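Local coordinates for mitogen activated protein kinase, putative (Leishmania donovani, PDB 4QNY) that probably phosphorylates serine and threonine residues of other proteins, as mitogen-activated protein kinases do, and binds magnesium and a non-hydrolysable ATP analogue, at residues Val293-Pro296 with Lys297-Ile300; Val232-Leu235 with Asp236-Asp240; Asp208-Gly211 with Ile212-Leu216; Thr301-Gln304 with Ala305-His308. All coordinates share one frame; numbering follows the deposited sequence.

Contact 1: residues Val293-Pro296 with Lys297-Ile300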
loop_
_atom_site.group_PDB
_atom_site.type_symbol
_atom_site.label_atom_id
_atom_site.label_comp_id
_atom_site.label_asym_id
_atom_site.label_seq_id
_atom_site.Cartn_x
_atom_site.Cartn_y
_atom_site.Cartn_z
ATOM N N VAL A 293 14.397 10.702 -3.716
ATOM C CA VAL A 293 14.906 11.594 -4.751
ATOM C C VAL A 293 13.751 12.092 -5.612
ATOM O O VAL A 293 12.889 11.310 -6.014
ATOM C CB VAL A 293 15.961 10.896 -5.636
ATOM C CG1 VAL A 293 16.326 11.766 -6.831
ATOM C CG2 VAL A 293 17.198 10.563 -4.820
ATOM N N PHE A 294 13.737 13.397 -5.875
ATOM C CA PHE A 294 12.680 14.042 -6.652
ATOM C C PHE A 294 12.435 13.356 -7.995
ATOM O O PHE A 294 11.343 12.846 -8.252
ATOM C CB PHE A 294 13.028 15.517 -6.871
ATOM C CG PHE A 294 12.038 16.257 -7.724
ATOM C CD1 PHE A 294 10.865 16.751 -7.179
ATOM C CD2 PHE A 294 12.289 16.472 -9.070
ATOM C CE1 PHE A 294 9.956 17.437 -7.962
ATOM C CE2 PHE A 294 11.385 17.155 -9.859
ATOM C CZ PHE A 294 10.218 17.639 -9.304
ATOM N N ASN A 295 13.454 13.352 -8.847
ATOM C CA ASN A 295 13.371 12.701 -10.148
ATOM C C ASN A 295 13.383 11.181 -9.998
ATOM O O ASN A 295 14.367 10.612 -9.526
ATOM C CB ASN A 295 14.526 13.159 -11.042
ATOM C CG ASN A 295 14.307 12.828 -12.506
ATOM O OD1 ASN A 295 13.516 11.950 -12.851
ATOM N ND2 ASN A 295 15.018 13.533 -13.381
ATOM N N PRO A 296 12.287 10.519 -10.402
ATOM C CA PRO A 296 12.173 9.060 -10.281
ATOM C C PRO A 296 13.239 8.315 -11.081
ATOM O O PRO A 296 13.544 7.164 -10.771
ATOM C CB PRO A 296 10.770 8.769 -10.834
ATOM C CG PRO A 296 10.434 9.955 -11.682
ATOM C CD PRO A 296 11.082 11.118 -11.000
ATOM N N LYS A 297 13.801 8.972 -12.091
ATOM C CA LYS A 297 14.829 8.361 -12.926
ATOM C C LYS A 297 16.181 8.327 -12.216
ATOM O O LYS A 297 17.061 7.550 -12.581
ATOM C CB LYS A 297 14.951 9.110 -14.253
ATOM C CG LYS A 297 13.685 9.092 -15.093
ATOM C CD LYS A 297 13.842 9.940 -16.346
ATOM C CE LYS A 297 12.557 9.973 -17.159
ATOM N NZ LYS A 297 12.193 8.629 -17.686
ATOM N N ARG A 298 16.339 9.177 -11.207
ATOM C CA ARG A 298 17.565 9.211 -10.415
ATOM C C ARG A 298 17.321 8.606 -9.036
ATOM O O ARG A 298 18.244 8.457 -8.235
ATOM C CB ARG A 298 18.084 10.645 -10.291
ATOM C CG ARG A 298 18.542 11.247 -11.612
ATOM C CD ARG A 298 18.480 12.766 -11.588
ATOM N NE ARG A 298 19.542 13.368 -10.787
ATOM C CZ ARG A 298 20.567 14.046 -11.295
ATOM N NH1 ARG A 298 21.488 14.562 -10.492
ATOM N NH2 ARG A 298 20.670 14.210 -12.607
ATOM N N ARG A 299 16.065 8.261 -8.774
ATOM C CA ARG A 299 15.679 7.608 -7.530
ATOM C C ARG A 299 16.117 6.146 -7.545
ATOM O O ARG A 299 16.133 5.509 -8.599
ATOM C CB ARG A 299 14.166 7.714 -7.325
ATOM C CG ARG A 299 13.654 7.156 -6.007
ATOM C CD ARG A 299 12.140 7.262 -5.937
ATOM N NE ARG A 299 11.685 8.630 -6.167
ATOM C CZ ARG A 299 10.582 8.949 -6.836
ATOM N NH1 ARG A 299 9.814 7.997 -7.347
ATOM N NH2 ARG A 299 10.248 10.222 -6.996
ATOM N N ILE A 300 16.476 5.623 -6.377
ATOM C CA ILE A 300 16.934 4.244 -6.270
ATOM C C ILE A 300 15.818 3.277 -6.668
ATOM O O ILE A 300 14.640 3.528 -6.411
ATOM C CB ILE A 300 17.444 3.928 -4.836
ATOM C CG1 ILE A 300 18.328 2.680 -4.833
ATOM C CG2 ILE A 300 16.289 3.793 -3.850
ATOM C CD1 ILE A 300 19.045 2.448 -3.520
#
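Val293 O is gripped by two nitrogens of one guanidinium group: Arg299 NE lies 2.9 Å from Val293 O and Arg299 NH2 lies 3.0 Å from the same oxygen. The carbonyl oxygen sits at the guanidinium edge, in its plane, so this side-on pair fixes how the flat group is rotated. The reach depends on a chain that leaves with CG anti to the backbone N (chi1 -176°), continues extended and bends only near its end. Pro296 then lies over one guanidinium face, its CB 3.7 Å from Arg299 NH1; a proline offers a rigid apolar ledge there.

The chain doubles back through a type I turn, closed by Arg298 N on Asn295 O at 3.0 Å. Proline suits the second position of that turn, since its ring already imposes the phi required (-61°). Asn295 adds an Asx turn: OD1 accepts from Lys297 N at 3.1 Å, a fairly straight bond (163°) whose donor stands above the amide plane. Its other end, ND2, is held by Asp249. Val293, a compact apolar group, packs against the arginine's own backbone, with CB 3.8 Å from Arg299 CA.

Arg299 NH1 forms a salt bridge with Glu195, matching the buried glutamate-arginine pair between the APE motif and the end of the kinase domain that is a hallmark of protein kinases. The loop, running from helix 282-291 to helix 302-306, is thereby clasped to helix 194-197, while Arg299 also rests on Trp210 of helix 206-219.

Contact 2: residues Val232-Leu235 with Asp236-Asp240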
loop_
_atom_site.group_PDB
_atom_site.type_symbol
_atom_site.label_atom_id
_atom_site.label_comp_id
_atom_site.label_asym_id
_atom_site.label_seq_id
_atom_site.Cartn_x
_atom_site.Cartn_y
_atom_site.Cartn_z
ATOM N N VAL A 232 -0.928 21.140 -4.084
ATOM C CA VAL A 232 0.150 22.123 -4.115
ATOM C C VAL A 232 0.897 22.143 -2.786
ATOM O O VAL A 232 2.127 22.194 -2.754
ATOM C CB VAL A 232 -0.381 23.536 -4.434
ATOM C CG1 VAL A 232 0.724 24.574 -4.277
ATOM C CG2 VAL A 232 -0.958 23.576 -5.839
ATOM N N ASN A 233 0.146 22.082 -1.690
ATOM C CA ASN A 233 0.740 22.061 -0.360
ATOM C C ASN A 233 1.580 20.806 -0.135
ATOM O O ASN A 233 2.562 20.832 0.607
ATOM C CB ASN A 233 -0.346 22.166 0.712
ATOM C CG ASN A 233 0.227 22.321 2.108
ATOM O OD1 ASN A 233 -0.027 21.502 2.991
ATOM N ND2 ASN A 233 1.009 23.374 2.312
ATOM N N GLN A 234 1.191 19.711 -0.782
ATOM C CA GLN A 234 1.950 18.469 -0.706
ATOM C C GLN A 234 3.318 18.644 -1.356
ATOM O O GLN A 234 4.330 18.177 -0.831
ATOM C CB GLN A 234 1.186 17.322 -1.373
ATOM C CG GLN A 234 1.902 15.980 -1.332
ATOM C CD GLN A 234 2.034 15.428 0.074
ATOM O OE1 GLN A 234 1.191 15.679 0.936
ATOM N NE2 GLN A 234 3.098 14.670 0.313
ATOM N N LEU A 235 3.341 19.326 -2.496
ATOM C CA LEU A 235 4.591 19.606 -3.193
ATOM C C LEU A 235 5.483 20.515 -2.355
ATOM O O LEU A 235 6.699 20.336 -2.312
ATOM C CB LEU A 235 4.322 20.244 -4.557
ATOM C CG LEU A 235 5.564 20.557 -5.394
ATOM C CD1 LEU A 235 6.326 19.282 -5.722
ATOM C CD2 LEU A 235 5.192 21.306 -6.664
ATOM N N ASP A 236 4.870 21.489 -1.690
ATOM C CA ASP A 236 5.603 22.400 -0.820
ATOM C C ASP A 236 6.264 21.648 0.330
ATOM O O ASP A 236 7.424 21.894 0.655
ATOM C CB ASP A 236 4.676 23.490 -0.274
ATOM C CG ASP A 236 4.282 24.506 -1.330
ATOM O OD1 ASP A 236 5.108 24.790 -2.224
ATOM O OD2 ASP A 236 3.148 25.023 -1.266
ATOM N N LYS A 237 5.520 20.725 0.935
ATOM C CA LYS A 237 6.022 19.941 2.059
ATOM C C LYS A 237 7.175 19.033 1.646
ATOM O O LYS A 237 8.117 18.824 2.411
ATOM C CB LYS A 237 4.896 19.107 2.676
ATOM C CG LYS A 237 3.875 19.920 3.451
ATOM C CD LYS A 237 4.489 20.514 4.708
ATOM C CE LYS A 237 3.513 21.437 5.417
ATOM N NZ LYS A 237 2.228 20.755 5.735
ATOM N N ILE A 238 7.093 18.492 0.435
ATOM C CA ILE A 238 8.145 17.629 -0.088
ATOM C C ILE A 238 9.414 18.426 -0.375
ATOM O O ILE A 238 10.507 18.045 0.046
ATOM C CB ILE A 238 7.691 16.902 -1.371
ATOM C CG1 ILE A 238 6.575 15.905 -1.049
ATOM C CG2 ILE A 238 8.862 16.186 -2.027
ATOM C CD1 ILE A 238 6.028 15.187 -2.262
ATOM N N VAL A 239 9.260 19.540 -1.084
ATOM C CA VAL A 239 10.394 20.378 -1.461
ATOM C C VAL A 239 11.052 21.021 -0.241
ATOM O O VAL A 239 12.276 21.147 -0.184
ATOM C CB VAL A 239 9.965 21.474 -2.461
ATOM C CG1 VAL A 239 11.107 22.442 -2.733
ATOM C CG2 VAL A 239 9.487 20.841 -3.759
ATOM N N ASP A 240 10.241 21.412 0.740
ATOM C CA ASP A 240 10.758 22.009 1.971
ATOM C C ASP A 240 11.755 21.094 2.674
ATOM O O ASP A 240 12.672 21.563 3.349
ATOM C CB ASP A 240 9.615 22.351 2.931
ATOM C CG ASP A 240 8.911 23.643 2.565
ATOM O OD1 ASP A 240 9.492 24.445 1.805
ATOM O OD2 ASP A 240 7.777 23.858 3.044
#
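Val232 and Asp236 lie side by side and point the same way, with Val232 CG1 3.9 Å from Asp236 OD2. Asp236 OD1 is hydrogen-bonded to Tyr261 OH of helix 256-264, while valine adds an apolar flank against the same tyrosine.

The other pairs along this helix are set at an angle to each other. Leu235 sends CD1 across to Val239 CG2, 4.0 Å away, two branched chains joining on the buried side, where Leu235 also meets Met198 and Val197. Next to them, the amide end of Gln234 folds back by a bend at chi2 (66°), which brings NE2 to 3.9 Å from Ile238 CG1; that NE2 is bonded to Phe226 O, so the glutamine ties the helix to the preceding loop while its amide nitrogen rests against the isoleucine's CG1-CD1 arm. Asn233 and Lys237 pair on a more open flank. Lys237 NZ stands 3.6 Å from Asn233 OD1, but its bond goes to Gln227 O, and Asn233 OD1 accepts from Lys229 N.

Beneath the side chains runs the regular i to i+4 bonding of an alpha helix, as in Val239 N to Leu235 O at 2.9 Å. This amphipathic helix, the next after helix 206-219, corresponds to helix G of the protein kinase C-lobe.

Contact 3: residues Asp208-Gly211 with Ile212-Leu216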
loop_
_atom_site.group_PDB
_atom_site.type_symbol
_atom_site.label_atom_id
_atom_site.label_comp_id
_atom_site.label_asym_id
_atom_site.label_seq_id
_atom_site.Cartn_x
_atom_site.Cartn_y
_atom_site.Cartn_z
ATOM N N ASP A 208 6.314 3.499 -5.799
ATOM C CA ASP A 208 6.242 2.582 -4.668
ATOM C C ASP A 208 7.501 2.691 -3.818
ATOM O O ASP A 208 7.459 2.495 -2.603
ATOM C CB ASP A 208 6.046 1.142 -5.147
ATOM C CG ASP A 208 4.651 0.895 -5.689
ATOM O OD1 ASP A 208 3.717 1.622 -5.289
ATOM O OD2 ASP A 208 4.487 -0.030 -6.512
ATOM N N VAL A 209 8.619 3.007 -4.464
ATOM C CA VAL A 209 9.885 3.197 -3.765
ATOM C C VAL A 209 9.804 4.439 -2.887
ATOM O O VAL A 209 10.327 4.462 -1.771
ATOM C CB VAL A 209 11.066 3.328 -4.751
ATOM C CG1 VAL A 209 12.370 3.566 -4.003
ATOM C CG2 VAL A 209 11.168 2.087 -5.623
ATOM N N TRP A 210 9.131 5.465 -3.399
ATOM C CA TRP A 210 8.916 6.702 -2.655
ATOM C C TRP A 210 8.144 6.428 -1.370
ATOM O O TRP A 210 8.458 6.979 -0.316
ATOM C CB TRP A 210 8.167 7.725 -3.515
ATOM C CG TRP A 210 7.909 9.024 -2.811
ATOM C CD1 TRP A 210 6.807 9.353 -2.075
ATOM C CD2 TRP A 210 8.774 10.166 -2.771
ATOM N NE1 TRP A 210 6.932 10.629 -1.581
ATOM C CE2 TRP A 210 8.130 11.149 -1.994
ATOM C CE3 TRP A 210 10.028 10.452 -3.318
ATOM C CZ2 TRP A 210 8.699 12.398 -1.751
ATOM C CZ3 TRP A 210 10.590 11.693 -3.076
ATOM C CH2 TRP A 210 9.926 12.649 -2.298
ATOM N N GLY A 211 7.134 5.569 -1.470
ATOM C CA GLY A 211 6.332 5.188 -0.323
ATOM C C GLY A 211 7.144 4.483 0.746
ATOM O O GLY A 211 6.920 4.686 1.937
ATOM N N ILE A 212 8.092 3.654 0.320
ATOM C CA ILE A 212 8.973 2.949 1.245
ATOM C C ILE A 212 9.906 3.932 1.948
ATOM O O ILE A 212 10.189 3.793 3.140
ATOM C CB ILE A 212 9.803 1.869 0.521
ATOM C CG1 ILE A 212 8.881 0.799 -0.061
ATOM C CG2 ILE A 212 10.807 1.227 1.465
ATOM C CD1 ILE A 212 8.077 0.048 0.980
ATOM N N GLY A 213 10.369 4.932 1.204
ATOM C CA GLY A 213 11.205 5.978 1.764
ATOM C C GLY A 213 10.486 6.750 2.852
ATOM O O GLY A 213 11.057 7.035 3.904
ATOM N N CYS A 214 9.225 7.088 2.598
ATOM C CA CYS A 214 8.400 7.763 3.594
ATOM C C CYS A 214 8.247 6.894 4.836
ATOM O O CYS A 214 8.323 7.380 5.964
ATOM C CB CYS A 214 7.024 8.098 3.018
ATOM S SG CYS A 214 7.048 9.221 1.607
ATOM N N ILE A 215 8.031 5.602 4.614
ATOM C CA ILE A 215 7.905 4.641 5.702
ATOM C C ILE A 215 9.228 4.502 6.455
ATOM O O ILE A 215 9.249 4.440 7.685
ATOM C CB ILE A 215 7.447 3.265 5.179
ATOM C CG1 ILE A 215 6.013 3.352 4.653
ATOM C CG2 ILE A 215 7.536 2.212 6.271
ATOM C CD1 ILE A 215 5.542 2.102 3.944
ATOM N N LEU A 216 10.330 4.463 5.709
ATOM C CA LEU A 216 11.658 4.399 6.311
ATOM C C LEU A 216 11.927 5.634 7.167
ATOM O O LEU A 216 12.524 5.539 8.239
ATOM C CB LEU A 216 12.734 4.259 5.231
ATOM C CG LEU A 216 14.193 4.319 5.694
ATOM C CD1 LEU A 216 14.475 3.248 6.735
ATOM C CD2 LEU A 216 15.141 4.179 4.513
#
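Asp208 to Gly211 and Ile212 to Leu216 are consecutive turns of one alpha helix, joined by four backbone bonds of the i to i+4 kind. Gly213 N to Val209 O, Cys214 N to Trp210 O and Ile215 N to Gly211 O each span 3.0 Å, while Ile212 N to Asp208 O is a little longer at 3.2 Å. The two glycines keep ordinary helical backbone angles, so they do not disturb the helix; lacking side chains, they keep its surface low.

Trp210 and Cys214, one turn apart, make the main side-chain contact. Cys214 SG lies 4.0 Å from the centroid of the five-membered ring of Trp210, 37° off the ring normal, an oblique sulfur-aromatic contact in which NE1 is 3.5 Å from SG. Trp210 CG stands anti to the backbone N, whereas the sulfur lies beside its own backbone N (chi1 -62°) and therefore leans back toward the preceding turn. A small, polarisable sulfur suits a place beside the indole, whose other neighbours include Phe226 and Arg299.

Asp208, Trp210 and Gly213 spell the D-x-W-x-x-G signature of helix F, the buried central helix on which the kinase C-lobe is built. Asp208 OD2 accepts from His148 N and is hydrogen-bonded to His142 NE2, and OD1 accepts from Arg149 N, so it holds the backbone of the HRD motif of the catalytic loop.

Ile212 and Ile215 lay their CG1 branches against carbonyls one turn back: Ile212 CG1 is 3.4 Å from Asp208 O, and Ile215 CG1 is 3.2 Å from Gly211 O. Ile212 also packs on Ala134 and Leu138 of helix 124-143 and on Met291 of helix 282-291.

Contact 4: residues Thr301-Gln304 with Ala305-His308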
loop_
_atom_site.group_PDB
_atom_site.type_symbol
_atom_site.label_atom_id
_atom_site.label_comp_id
_atom_site.label_asym_id
_atom_site.label_seq_id
_atom_site.Cartn_x
_atom_site.Cartn_y
_atom_site.Cartn_z
ATOM N N THR A 301 16.191 2.188 -7.333
ATOM C CA THR A 301 15.221 1.182 -7.742
ATOM C C THR A 301 15.079 0.129 -6.652
ATOM O O THR A 301 15.844 0.121 -5.690
ATOM C CB THR A 301 15.622 0.505 -9.065
ATOM O OG1 THR A 301 16.865 -0.189 -8.893
ATOM C CG2 THR A 301 15.771 1.539 -10.171
ATOM N N VAL A 302 14.098 -0.754 -6.804
ATOM C CA VAL A 302 13.861 -1.805 -5.821
ATOM C C VAL A 302 15.045 -2.768 -5.752
ATOM O O VAL A 302 15.494 -3.134 -4.666
ATOM C CB VAL A 302 12.577 -2.593 -6.136
ATOM C CG1 VAL A 302 12.402 -3.740 -5.155
ATOM C CG2 VAL A 302 11.369 -1.666 -6.101
ATOM N N LEU A 303 15.550 -3.164 -6.917
ATOM C CA LEU A 303 16.713 -4.046 -6.994
ATOM C C LEU A 303 17.929 -3.428 -6.313
ATOM O O LEU A 303 18.597 -4.079 -5.510
ATOM C CB LEU A 303 17.041 -4.374 -8.452
ATOM C CG LEU A 303 16.158 -5.414 -9.140
ATOM C CD1 LEU A 303 16.326 -5.342 -10.650
ATOM C CD2 LEU A 303 16.486 -6.808 -8.632
ATOM N N GLN A 304 18.209 -2.169 -6.635
ATOM C CA GLN A 304 19.341 -1.460 -6.049
ATOM C C GLN A 304 19.172 -1.276 -4.543
ATOM O O GLN A 304 20.139 -1.358 -3.786
ATOM C CB GLN A 304 19.524 -0.099 -6.723
ATOM C CG GLN A 304 19.987 -0.167 -8.169
ATOM C CD GLN A 304 19.927 1.184 -8.855
ATOM O OE1 GLN A 304 19.242 2.096 -8.392
ATOM N NE2 GLN A 304 20.645 1.320 -9.965
ATOM N N ALA A 305 17.939 -1.028 -4.114
ATOM C CA ALA A 305 17.646 -0.834 -2.699
ATOM C C ALA A 305 17.863 -2.121 -1.911
ATOM O O ALA A 305 18.320 -2.091 -0.768
ATOM C CB ALA A 305 16.222 -0.332 -2.515
ATOM N N MET A 306 17.534 -3.252 -2.527
ATOM C CA MET A 306 17.739 -4.550 -1.896
ATOM C C MET A 306 19.223 -4.887 -1.788
ATOM O O MET A 306 19.627 -5.657 -0.917
ATOM C CB MET A 306 17.011 -5.651 -2.669
ATOM C CG MET A 306 15.497 -5.580 -2.581
ATOM S SD MET A 306 14.692 -6.994 -3.361
ATOM C CE MET A 306 15.211 -6.792 -5.062
ATOM N N ARG A 307 20.029 -4.307 -2.675
ATOM C CA ARG A 307 21.468 -4.559 -2.687
ATOM C C ARG A 307 22.237 -3.474 -1.938
ATOM O O ARG A 307 23.466 -3.505 -1.875
ATOM C CB ARG A 307 21.986 -4.664 -4.124
ATOM C CG ARG A 307 21.325 -5.756 -4.951
ATOM C CD ARG A 307 22.158 -6.098 -6.178
ATOM N NE ARG A 307 21.357 -6.145 -7.397
ATOM C CZ ARG A 307 21.353 -5.189 -8.322
ATOM N NH1 ARG A 307 22.111 -4.111 -8.169
ATOM N NH2 ARG A 307 20.593 -5.312 -9.402
ATOM N N HIS A 308 21.507 -2.517 -1.377
ATOM C CA HIS A 308 22.112 -1.431 -0.614
ATOM C C HIS A 308 22.796 -1.967 0.646
ATOM O O HIS A 308 22.291 -2.894 1.281
ATOM C CB HIS A 308 21.052 -0.390 -0.248
ATOM C CG HIS A 308 21.615 0.890 0.283
ATOM N ND1 HIS A 308 21.848 1.102 1.624
ATOM C CD2 HIS A 308 21.991 2.028 -0.348
ATOM C CE1 HIS A 308 22.345 2.314 1.797
ATOM N NE2 HIS A 308 22.442 2.897 0.616
#
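Gln304, Leu303 and Ala305 bury the most surface here, in the short helix 302-306, whose start is closed by a capping box. Gln304 completes the box: Thr301 OG1 accepts from Gln304 N at 3.3 Å, and Gln304 OE1 accepts from Thr301 N at 3.2 Å. The first bond satisfies a first-turn amide that has no carbonyl a turn earlier; the second, made by an extended glutamine chain, ties down the N-cap backbone. Threonine suits the N-cap because its hydroxyl, with chi1 at 63°, swings beside the first turn.

Ala305, the small residue of the set, brings its CB to 3.2 Å from Thr301 O while its N bonds that same oxygen, and its methyl touches Leu287 and Met291 of helix 282-291. Leu303 directs its CB away from the next turn, yet CD2 meets the terminal methyl of Met306, CE, at 3.8 Å. The flexible methionine bends at its last torsion, so that CE lies also 4.1 Å from Val302 CG1.

Near the helix end the bonding weakens: Arg307 N makes weak bonds to Leu303 O and Gln304 O, and Leu303 O lies 3.9 Å above one face of the Arg307 guanidinium, offset toward its rim.

Overall arrangement
Contact 3 is the hub. Its helix touches contact 1, where Val209 CG1 is 3.3 Å from Ile300 O, contact 2, where Trp210 CH2 is 3.7 Å from Ile238 CG2, and contact 4, where Val209 CG2 is 3.8 Å from Val302 CG2. Contacts 1 and 4 follow one another directly in the chain and also touch, Ile300 CD1 lying 3.7 Å from Ala305 CA. Contacts 1 and 2 approach to about 5 Å between nearest atoms without touching; for contacts 2 and 4 that gap is about 17 Å. Contact 3 reaches the catalytic loop through Asp208, although its Ile215 side chain stays about 11 Å from the magnesium ion and about 12 Å from the nucleotide analogue.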